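Local atomic coordinates of aromatic-amino-acid aminotransferase (Burkholderia pseudomallei, PDB entry 4F4E), a protein that probably transfers the amino group of aromatic amino acids such as tyrosine to 2-oxoglutarate, using covalently bound pyridoxal phosphate as cofactor. Residues K145-H156 / T196-P207; M370-V381 / V393-A401. One frame throughout, in Å; residues are numbered along the deposited sequence.

Contact 1 of 2, residues K145-H156 / T196-P207; sequences KVAISDPSWENH and TIVVLHACCHNP. With EDO (1,2-ethanediol), chain C; EDO (1,2-ethanediol), chain D.
The hydroxyl of Ser-152 is gripped by two imidazoles: its OG lies 2.8 Å from NE2 of His-201 and 2.7 Å from ND1 of His-156, and a water that also bonds Ser-149 N and Val-199 O reaches it as a third partner. Serine suits this place because a small hydroxyl, able to give and to accept, fits between two ring nitrogens. The torsion that sets OG opposite the backbone N (chi1 -162°) turns it to both histidines. A second hydroxyl, OG of Ser-149, takes the N-H of His-205 NE2 at 2.8 Å, lying in that ring's plane, while giving its own proton to the carbonyl of Pro-151.

His-156 meets His-201 as an offset edge-to-face pair, the edge of His-156 turned to the face of His-201 with the planes at 81°. Over the centre of one His-156 face sits Val-199 CG1, a CH-pi contact 3.7 Å from the centroid; CE3 of Trp-153 lies against the opposite face, toward its rim, so the ring is sandwiched. On the other branch, Val-199 CG2 packs against Val-146 CG1. Farther along, Trp-153 N donates to Asn-206 O from above the carbonyl plane, and Pro-151 CG rests 3.9 Å from Pro-207 CG, both prolines following cis peptides.

These loops extend a pair of parallel strands, joined by three nearly straight backbone bonds such as Val-199 N to Ala-147 O at 2.8 Å. His-156 NE2 is hydrogen-bonded to Asp-234, and Asn-206 ND2 to O3 of the pyridoxal-lysine at position 269, which brings the loop carrying Asn-206 to the cofactor. Strand 146-150 lies between 197-201 and 167-174 in the mixed sheet, while helix 125-140 covers Trp-153 and His-156.

Contact 2 of 2, residues M370-V381 / V393-A401; sequences MFSYSGLTSAQV and VSTGRICVA
Gly-396 O receives two bonds from one residue: Ser-374 OG donates at 2.6 Å in the carbonyl plane, on a lone pair, and Ser-374 N at 3.0 Å from well above that plane. With OG between its own N and carbonyl carbon (chi1 64°), the serine folds back to reach this oxygen and also accepts from Leu-376 N, an ST turn. Gly-396 ends a type I turn begun at Val-393; its positive phi (94°) and its place against Leu-376 O suit a residue with no side chain.

Beyond the turn, one conformer of Ser-378 donates from OG to Ser-394 O at 2.9 Å, and separate waters join Gly-375 N to Thr-395 O and Leu-376 O to Ser-394 O. In the other direction Ser-372 and Ile-398 form the hydrogen-bonded pair of a two-stranded antiparallel sheet, with 3.0 Å from Ser-372 N to Ile-398 O and 2.9 Å from Ile-398 N to Ser-372 O.

One sheet face carries Phe-371, Tyr-373, Arg-397 and Cys-399. The aliphatic part of Arg-397 runs between the two rings: CB comes 3.8 Å from Tyr-373 CE1, and CD lies 3.9 Å from Phe-371 CD1, the guanidinium plane being 77° from the Phe-371 ring. Arginine suits the place because its methylenes meet the aromatic rings while NH2 reaches Gly-55 O in a weak hydrogen bond. Tyr-373 OH and Thr-395 OG1 share a water, which Arg-397 NH1 reaches weakly. Val-381 packs both methyls on Val-393 O, CG2 at 3.5 Å.

On the opposite face, that of Ser-372 and Ile-398, Ser-372 OG bonds Gln-367 and Arg-345. One conformer of Val-400, just past the strand, touches helix 324-354. Leu-376 and Gln-380 touch helix 408-419, while Phe-371 and Tyr-373 turn toward the loop at Asn-206 and Pro-207.

In the fold
Contact 1 closes before contact 2 opens along the chain, and their centres lie about 19 Å apart. They occupy different sheets: contact 1 joins neighbouring parallel strands of the large mixed sheet, whereas contact 2 forms a small antiparallel pair nearer the C-terminus. The two meet directly at the end of segment 196-207, where Pro-207 O packs on Phe-371 CB (3.3 Å) and Asn-206 CG on Phe-371 CE2. Since Asn-206 also bonds the cofactor's O3, the small sheet backs a loop that touches pyridoxal phosphate. Such an arrangement is consistent with the fold of this aminotransferase family, in which a large cofactor-binding domain and a smaller one jointly border the active site.

Contact 1 of 2, residues K145-H156 / T196-P207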
loop_
_atom_site.group_PDB
_atom_site.type_symbol
_atom_site.label_atom_id
_atom_site.label_comp_id
_atom_site.label_asym_id
_atom_site.label_seq_id
_atom_site.Cartn_x
_atom_site.Cartn_y
_atom_site.Cartn_z
ATOM N N LYS A 145 23.086 0.567 -11.218
ATOM C CA LYS A 145 23.283 0.062 -9.886
ATOM C C LYS A 145 22.746 1.102 -8.899
ATOM O O LYS A 145 22.572 2.265 -9.251
ATOM C CB LYS A 145 24.749 -0.237 -9.630
ATOM C CG LYS A 145 25.305 -1.319 -10.583
ATOM C CD LYS A 145 26.773 -1.544 -10.345
ATOM C CE LYS A 145 27.303 -2.504 -11.399
ATOM N NZ LYS A 145 28.736 -2.211 -11.599
ATOM N N VAL A 146 22.515 0.659 -7.676
ATOM C CA VAL A 146 22.084 1.508 -6.591
ATOM C C VAL A 146 23.140 1.525 -5.522
ATOM O O VAL A 146 23.622 0.456 -5.103
ATOM C CB VAL A 146 20.785 0.975 -5.992
ATOM C CG1 VAL A 146 20.403 1.784 -4.752
ATOM C CG2 VAL A 146 19.710 1.012 -7.035
ATOM N N ALA A 147 23.494 2.719 -5.050
ATOM C CA ALA A 147 24.505 2.903 -4.019
ATOM C C ALA A 147 23.844 3.446 -2.777
ATOM O O ALA A 147 23.152 4.444 -2.848
ATOM C CB ALA A 147 25.587 3.865 -4.487
ATOM N N ILE A 148 24.105 2.772 -1.656
ATOM C CA ILE A 148 23.588 3.130 -0.347
ATOM C C ILE A 148 24.710 3.438 0.629
ATOM O O ILE A 148 25.857 3.034 0.412
ATOM C CB ILE A 148 22.648 2.028 0.215
ATOM C CG1 ILE A 148 23.379 0.698 0.445
ATOM C CG2 ILE A 148 21.494 1.859 -0.727
ATOM C CD1 ILE A 148 22.582 -0.302 1.288
ATOM N N SER A 149 24.389 4.099 1.747
ATOM C CA SER A 149 25.439 4.380 2.728
ATOM C C SER A 149 25.900 3.118 3.428
ATOM O O SER A 149 25.100 2.199 3.668
ATOM C CB SER A 149 24.999 5.437 3.739
ATOM O OG SER A 149 23.855 5.059 4.510
ATOM N N ASP A 150 27.177 3.091 3.808
ATOM C CA ASP A 150 27.716 2.086 4.724
ATOM C C ASP A 150 27.701 2.595 6.169
ATOM O O ASP A 150 28.518 3.467 6.525
ATOM C CB ASP A 150 29.182 1.808 4.346
ATOM C CG ASP A 150 29.843 0.780 5.257
ATOM O OD1 ASP A 150 29.125 -0.113 5.729
ATOM O OD2 ASP A 150 31.076 0.884 5.460
ATOM N N PRO A 151 26.802 2.090 7.028
ATOM C CA PRO A 151 25.653 1.237 6.865
ATOM C C PRO A 151 24.437 2.087 6.518
ATOM O O PRO A 151 24.514 3.315 6.506
ATOM C CB PRO A 151 25.470 0.657 8.261
ATOM C CG PRO A 151 25.833 1.753 9.156
ATOM C CD PRO A 151 26.981 2.455 8.448
ATOM N N SER A 152 23.321 1.422 6.219
ATOM C CA SER A 152 22.055 2.088 6.037
ATOM C C SER A 152 20.900 1.240 6.592
ATOM O O SER A 152 20.989 0.001 6.698
ATOM C CB SER A 152 21.834 2.382 4.523
ATOM O OG SER A 152 20.840 3.370 4.378
ATOM N N TRP A 153 19.813 1.929 6.917
ATOM C CA TRP A 153 18.514 1.341 7.185
ATOM C C TRP A 153 18.344 0.112 6.325
ATOM O O TRP A 153 18.476 0.166 5.097
ATOM C CB TRP A 153 17.459 2.407 6.867
ATOM C CG TRP A 153 16.025 1.992 7.063
ATOM C CD1 TRP A 153 15.393 1.589 8.230
ATOM C CD2 TRP A 153 14.982 1.968 6.027
ATOM N NE1 TRP A 153 14.060 1.317 7.999
ATOM C CE2 TRP A 153 13.759 1.538 6.684
ATOM C CE3 TRP A 153 14.959 2.252 4.691
ATOM C CZ2 TRP A 153 12.576 1.406 6.000
ATOM C CZ3 TRP A 153 13.740 2.120 4.010
ATOM C CH2 TRP A 153 12.588 1.714 4.660
ATOM N N GLU A 154 18.116 -1.019 6.989
ATOM C CA GLU A 154 18.197 -2.333 6.392
ATOM C C GLU A 154 17.331 -2.511 5.123
ATOM O O GLU A 154 17.674 -3.270 4.221
ATOM C CB GLU A 154 17.791 -3.376 7.435
ATOM C CG GLU A 154 17.965 -4.830 6.987
ATOM C CD GLU A 154 16.759 -5.439 6.244
ATOM O OE1 GLU A 154 15.600 -4.986 6.462
ATOM O OE2 GLU A 154 16.995 -6.392 5.421
ATOM N N ASN A 155 16.204 -1.825 5.067
ATOM C CA ASN A 155 15.279 -2.035 3.988
ATOM C C ASN A 155 15.716 -1.295 2.731
ATOM O O ASN A 155 15.184 -1.584 1.661
ATOM C CB ASN A 155 13.845 -1.692 4.428
ATOM C CG ASN A 155 12.779 -2.418 3.629
ATOM O OD1 ASN A 155 13.044 -3.490 3.101
ATOM N ND2 ASN A 155 11.582 -1.802 3.475
ATOM N N HIS A 156 16.721 -0.411 2.775
ATOM C CA HIS A 156 17.252 0.113 1.529
ATOM C C HIS A 156 17.801 -0.978 0.629
ATOM O O HIS A 156 17.346 -1.164 -0.509
ATOM C CB HIS A 156 18.344 1.169 1.747
ATOM C CG HIS A 156 17.839 2.551 2.126
ATOM N ND1 HIS A 156 18.580 3.405 2.875
ATOM C CD2 HIS A 156 16.690 3.247 1.777
ATOM C CE1 HIS A 156 17.903 4.546 3.039
ATOM N NE2 HIS A 156 16.758 4.450 2.360
ATOM N N THR A 196 23.920 5.768 -12.087
ATOM C CA THR A 196 23.936 5.111 -10.777
ATOM C C THR A 196 23.026 5.907 -9.847
ATOM O O THR A 196 23.074 7.129 -9.817
ATOM C CB THR A 196 25.366 5.064 -10.167
ATOM O OG1 THR A 196 26.256 4.423 -11.103
ATOM C CG2 THR A 196 25.389 4.379 -8.778
ATOM N N ILE A 197 22.182 5.175 -9.127
ATOM C CA ILE A 197 21.184 5.747 -8.266
ATOM C C ILE A 197 21.807 5.804 -6.879
ATOM O O ILE A 197 22.142 4.777 -6.297
ATOM C CB ILE A 197 19.928 4.877 -8.238
ATOM C CG1 ILE A 197 19.292 4.739 -9.632
ATOM C CG2 ILE A 197 18.967 5.356 -7.156
ATOM C CD1 ILE A 197 18.581 3.411 -9.828
ATOM N N VAL A 198 21.933 7.011 -6.323
ATOM C CA VAL A 198 22.598 7.193 -5.051
ATOM C C VAL A 198 21.565 7.548 -3.965
ATOM O O VAL A 198 20.965 8.594 -4.028
ATOM C CB VAL A 198 23.678 8.298 -5.135
ATOM C CG1 VAL A 198 24.447 8.338 -3.809
ATOM C CG2 VAL A 198 24.677 8.049 -6.306
ATOM N N VAL A 199 21.366 6.657 -3.003
ATOM C CA VAL A 199 20.352 6.824 -1.954
ATOM C C VAL A 199 21.005 7.596 -0.814
ATOM O O VAL A 199 21.961 7.131 -0.218
ATOM C CB VAL A 199 19.812 5.481 -1.464
ATOM C CG1 VAL A 199 18.790 5.662 -0.348
ATOM C CG2 VAL A 199 19.273 4.667 -2.632
ATOM N N LEU A 200 20.506 8.796 -0.572
ATOM C CA LEU A 200 21.088 9.772 0.324
ATOM C C LEU A 200 20.073 10.144 1.403
ATOM O O LEU A 200 18.956 10.608 1.090
ATOM C CB LEU A 200 21.451 11.032 -0.483
ATOM C CG LEU A 200 22.566 10.843 -1.521
ATOM C CD1 LEU A 200 22.548 11.929 -2.632
ATOM C CD2 LEU A 200 23.917 10.827 -0.795
ATOM N N HIS A 201 20.452 9.923 2.668
ATOM C CA HIS A 201 19.644 10.405 3.779
ATOM C C HIS A 201 19.710 11.906 3.867
ATOM O O HIS A 201 20.801 12.506 3.951
ATOM C CB HIS A 201 20.132 9.804 5.093
ATOM C CG HIS A 201 20.110 8.289 5.144
ATOM N ND1 HIS A 201 19.390 7.617 6.071
ATOM C CD2 HIS A 201 20.802 7.328 4.398
ATOM C CE1 HIS A 201 19.597 6.278 5.917
ATOM N NE2 HIS A 201 20.484 6.101 4.901
ATOM N N ALA A 202 18.558 12.564 3.970
ATOM C CA ALA A 202 18.563 14.014 3.970
ATOM C C ALA A 202 19.174 14.559 5.246
ATOM O O ALA A 202 19.759 15.639 5.244
ATOM C CB ALA A 202 17.147 14.593 3.783
ATOM N N CYS A 203 18.941 13.842 6.342
ATOM C CA CYS A 203 19.358 14.224 7.688
ATOM C C CYS A 203 18.952 13.093 8.630
ATOM O O CYS A 203 18.214 12.182 8.251
ATOM C CB CYS A 203 18.734 15.545 8.166
ATOM S SG CYS A 203 16.964 15.601 8.415
ATOM N N CYS A 204 19.452 13.138 9.851
ATOM C CA CYS A 204 19.052 12.161 10.865
ATOM C C CYS A 204 19.330 10.757 10.381
ATOM O O CYS A 204 18.437 9.875 10.322
ATOM C CB CYS A 204 17.600 12.342 11.246
ATOM S SG CYS A 204 17.248 13.937 12.051
ATOM N N HIS A 205 20.584 10.543 9.993
ATOM C CA HIS A 205 21.018 9.264 9.423
ATOM C C HIS A 205 20.540 8.080 10.212
ATOM O O HIS A 205 20.676 8.039 11.433
ATOM C CB HIS A 205 22.549 9.204 9.252
ATOM C CG HIS A 205 23.001 8.027 8.453
ATOM N ND1 HIS A 205 23.490 6.868 9.044
ATOM C CD2 HIS A 205 22.942 7.768 7.062
ATOM C CE1 HIS A 205 23.769 5.983 8.073
ATOM N NE2 HIS A 205 23.417 6.499 6.878
ATOM N N ASN A 206 20.003 7.092 9.499
ATOM C CA ASN A 206 19.482 5.863 10.111
ATOM C C ASN A 206 20.338 4.757 9.529
ATOM O O ASN A 206 20.240 4.535 8.345
ATOM C CB ASN A 206 18.014 5.691 9.734
ATOM C CG ASN A 206 17.446 4.396 10.280
ATOM O OD1 ASN A 206 18.213 3.544 10.754
ATOM N ND2 ASN A 206 16.142 4.201 10.177
ATOM N N PRO A 207 21.197 4.070 10.337
ATOM C CA PRO A 207 21.104 3.915 11.791
ATOM C C PRO A 207 22.126 4.639 12.648
ATOM O O PRO A 207 22.137 4.399 13.861
ATOM C CB PRO A 207 21.310 2.408 11.943
ATOM C CG PRO A 207 22.348 2.087 10.932
ATOM C CD PRO A 207 22.083 3.033 9.768
HETATM C C1 EDO C . 24.287 9.779 3.503
HETATM O O1 EDO C . 23.134 9.217 2.924
HETATM C C2 EDO C . 24.158 11.281 3.796
HETATM O O2 EDO C . 23.219 11.521 4.807
HETATM C C1 EDO D . 16.640 1.263 12.495
HETATM O O1 EDO D . 17.448 1.117 11.309
HETATM C C2 EDO D . 15.185 0.872 12.218
HETATM O O2 EDO D . 14.541 1.948 11.476
HETATM O O HOH W 1 25.176 2.352 -12.450
HETATM O O HOH W 2 21.635 5.054 1.850
#

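Contact 2 of 2, residues M370-V381 / V393-A401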
loop_
_atom_site.group_PDB
_atom_site.type_symbol
_atom_site.label_atom_id
_atom_site.label_comp_id
_atom_site.label_asym_id
_atom_site.label_seq_id
_atom_site.Cartn_x
_atom_site.Cartn_y
_atom_site.Cartn_z
ATOM N N MET A 370 16.819 9.951 15.711
ATOM C CA MET A 370 16.374 8.975 16.692
ATOM C C MET A 370 17.470 7.983 17.112
ATOM O O MET A 370 17.310 7.285 18.101
ATOM C CB MET A 370 15.210 8.174 16.138
ATOM C CG MET A 370 14.052 9.090 15.852
ATOM S SD MET A 370 12.526 8.167 15.989
ATOM C CE MET A 370 11.506 9.537 15.453
ATOM N N PHE A 371 18.540 7.893 16.333
ATOM C CA PHE A 371 19.586 6.873 16.567
ATOM C C PHE A 371 20.963 7.415 16.830
ATOM O O PHE A 371 21.333 8.520 16.386
ATOM C CB PHE A 371 19.693 5.949 15.351
ATOM C CG PHE A 371 18.397 5.352 14.990
ATOM C CD1 PHE A 371 17.876 4.320 15.740
ATOM C CD2 PHE A 371 17.667 5.870 13.939
ATOM C CE1 PHE A 371 16.641 3.814 15.463
ATOM C CE2 PHE A 371 16.435 5.362 13.627
ATOM C CZ PHE A 371 15.905 4.328 14.388
ATOM N N SER A 372 21.755 6.591 17.510
ATOM C CA SER A 372 23.199 6.798 17.595
ATOM C C SER A 372 23.895 5.452 17.536
ATOM O O SER A 372 23.387 4.444 18.042
ATOM C CB SER A 372 23.591 7.496 18.909
ATOM O OG SER A 372 23.837 8.891 18.705
ATOM N N TYR A 373 25.053 5.434 16.893
ATOM C CA TYR A 373 25.989 4.323 17.051
ATOM C C TYR A 373 26.802 4.621 18.319
ATOM O O TYR A 373 27.697 5.508 18.328
ATOM C CB TYR A 373 26.860 4.154 15.800
ATOM C CG TYR A 373 26.350 3.064 14.841
ATOM C CD1 TYR A 373 24.998 2.806 14.681
ATOM C CD2 TYR A 373 27.241 2.280 14.114
ATOM C CE1 TYR A 373 24.547 1.773 13.870
ATOM C CE2 TYR A 373 26.802 1.265 13.274
ATOM C CZ TYR A 373 25.448 1.028 13.128
ATOM O OH TYR A 373 24.987 0.019 12.305
ATOM N N SER A 374 26.506 3.863 19.364
ATOM C CA SER A 374 27.145 4.047 20.663
ATOM C C SER A 374 28.603 3.725 20.669
ATOM O O SER A 374 29.324 4.216 21.545
ATOM C CB SER A 374 26.501 3.198 21.765
ATOM O OG SER A 374 26.617 1.798 21.582
ATOM N N GLY A 375 29.001 2.841 19.769
ATOM C CA GLY A 375 30.359 2.308 19.723
ATOM C C GLY A 375 30.582 1.187 20.720
ATOM O O GLY A 375 31.707 0.783 20.917
ATOM N N LEU A 376 29.527 0.670 21.359
ATOM C CA LEU A 376 29.685 -0.494 22.211
ATOM C C LEU A 376 29.969 -1.651 21.276
ATOM O O LEU A 376 29.380 -1.730 20.199
ATOM C CB LEU A 376 28.441 -0.776 23.035
ATOM C CG LEU A 376 28.092 0.233 24.141
ATOM C CD1 LEU A 376 26.778 -0.196 24.826
ATOM C CD2 LEU A 376 29.189 0.358 25.179
ATOM N N THR A 377 30.916 -2.502 21.670
ATOM C CA THR A 377 31.168 -3.748 20.966
ATOM C C THR A 377 30.054 -4.726 21.181
ATOM O O THR A 377 29.251 -4.582 22.105
ATOM C CB THR A 377 32.462 -4.437 21.476
ATOM O OG1 THR A 377 32.315 -4.848 22.849
ATOM C CG2 THR A 377 33.723 -3.518 21.346
ATOM N N SER A 378 30.033 -5.768 20.359
ATOM C CA SER A 378 29.010 -6.797 20.467
ATOM C C SER A 378 29.086 -7.460 21.852
ATOM O O SER A 378 28.068 -7.803 22.450
ATOM C CB SER A 378 29.157 -7.829 19.345
ATOM O OG SER A 378 28.892 -7.221 18.092
ATOM N N ALA A 379 30.291 -7.630 22.351
ATOM C CA ALA A 379 30.510 -8.213 23.687
ATOM C C ALA A 379 29.934 -7.321 24.780
ATOM O O ALA A 379 29.316 -7.818 25.716
ATOM C CB ALA A 379 31.977 -8.438 23.932
ATOM N N GLN A 380 30.180 -6.013 24.675
ATOM C CA GLN A 380 29.653 -5.064 25.654
ATOM C C GLN A 380 28.106 -5.029 25.577
ATOM O O GLN A 380 27.440 -4.946 26.604
ATOM C CB GLN A 380 30.266 -3.686 25.436
ATOM C CG GLN A 380 31.740 -3.645 25.848
ATOM C CD GLN A 380 32.495 -2.462 25.300
ATOM O OE1 GLN A 380 32.057 -1.817 24.336
ATOM N NE2 GLN A 380 33.640 -2.162 25.900
ATOM N N VAL A 381 27.555 -5.066 24.362
ATOM C CA VAL A 381 26.083 -5.107 24.178
ATOM C C VAL A 381 25.500 -6.365 24.855
ATOM O O VAL A 381 24.462 -6.299 25.529
ATOM C CB VAL A 381 25.715 -5.033 22.692
ATOM C CG1 VAL A 381 24.248 -5.392 22.464
ATOM C CG2 VAL A 381 26.082 -3.653 22.144
ATOM N N VAL A 393 21.368 -2.899 20.043
ATOM C CA VAL A 393 21.578 -3.753 18.870
ATOM C C VAL A 393 23.064 -4.198 18.872
ATOM O O VAL A 393 23.942 -3.508 19.379
ATOM C CB VAL A 393 21.196 -2.980 17.590
ATOM C CG1 VAL A 393 21.276 -3.860 16.351
ATOM C CG2 VAL A 393 19.829 -2.330 17.764
ATOM N N SER A 394 23.353 -5.365 18.324
ATOM C CA SER A 394 24.708 -5.900 18.324
ATOM C C SER A 394 25.769 -5.003 17.674
ATOM O O SER A 394 26.969 -5.108 17.972
ATOM C CB SER A 394 24.681 -7.259 17.639
ATOM O OG SER A 394 24.521 -7.075 16.240
ATOM N N THR A 395 25.305 -4.115 16.786
ATOM C CA THR A 395 26.108 -3.063 16.159
ATOM C C THR A 395 26.456 -1.880 17.049
ATOM O O THR A 395 27.243 -1.049 16.663
ATOM C CB THR A 395 25.322 -2.459 14.962
ATOM O OG1 THR A 395 24.046 -1.990 15.433
ATOM C CG2 THR A 395 25.148 -3.486 13.870
ATOM N N GLY A 396 25.875 -1.809 18.241
ATOM C CA GLY A 396 26.067 -0.677 19.089
ATOM C C GLY A 396 24.952 0.348 18.887
ATOM O O GLY A 396 24.915 1.327 19.623
ATOM N N ARG A 397 24.035 0.116 17.942
ATOM C CA ARG A 397 22.943 1.098 17.719
ATOM C C ARG A 397 22.076 1.190 18.956
ATOM O O ARG A 397 21.723 0.171 19.564
ATOM C CB ARG A 397 22.049 0.718 16.550
ATOM C CG ARG A 397 21.105 1.814 16.097
ATOM C CD ARG A 397 20.157 1.273 15.041
ATOM N NE ARG A 397 19.026 0.501 15.558
ATOM C CZ ARG A 397 18.532 -0.609 15.016
ATOM N NH1 ARG A 397 19.131 -1.198 13.973
ATOM N NH2 ARG A 397 17.500 -1.209 15.560
ATOM N N ILE A 398 21.763 2.426 19.340
ATOM C CA ILE A 398 20.745 2.729 20.381
ATOM C C ILE A 398 19.742 3.759 19.801
ATOM O O ILE A 398 20.119 4.630 19.005
ATOM C CB ILE A 398 21.370 3.216 21.713
ATOM C CG1 ILE A 398 22.190 4.506 21.553
ATOM C CG2 ILE A 398 22.243 2.103 22.324
ATOM C CD1 ILE A 398 22.554 5.161 22.894
ATOM N N CYS A 399 18.476 3.592 20.178
ATOM C CA CYS A 399 17.436 4.544 19.918
ATOM C C CYS A 399 17.385 5.535 21.080
ATOM O O CYS A 399 16.899 5.215 22.169
ATOM C CB CYS A 399 16.105 3.832 19.764
ATOM S SG CYS A 399 14.784 4.944 19.245
ATOM N N VAL A 400 18.006 6.684 20.862
ATOM C CA VAL A 400 18.034 7.741 21.821
ATOM C C VAL A 400 16.636 8.300 22.060
ATOM O O VAL A 400 16.352 8.805 23.121
ATOM C CB VAL A 400 19.052 8.817 21.378
ATOM C CG1 VAL A 400 18.961 10.036 22.251
ATOM C CG2 VAL A 400 20.450 8.233 21.472
ATOM N N ALA A 401 15.752 8.138 21.066
ATOM C CA ALA A 401 14.316 8.452 21.184
ATOM C C ALA A 401 13.535 7.538 22.123
ATOM O O ALA A 401 12.339 7.803 22.394
ATOM C CB ALA A 401 13.655 8.490 19.786
HETATM O O HOH W 3 22.374 -1.061 13.129
HETATM O O HOH W 4 28.191 1.490 17.492
HETATM O O HOH W 5 29.273 -3.283 17.991
#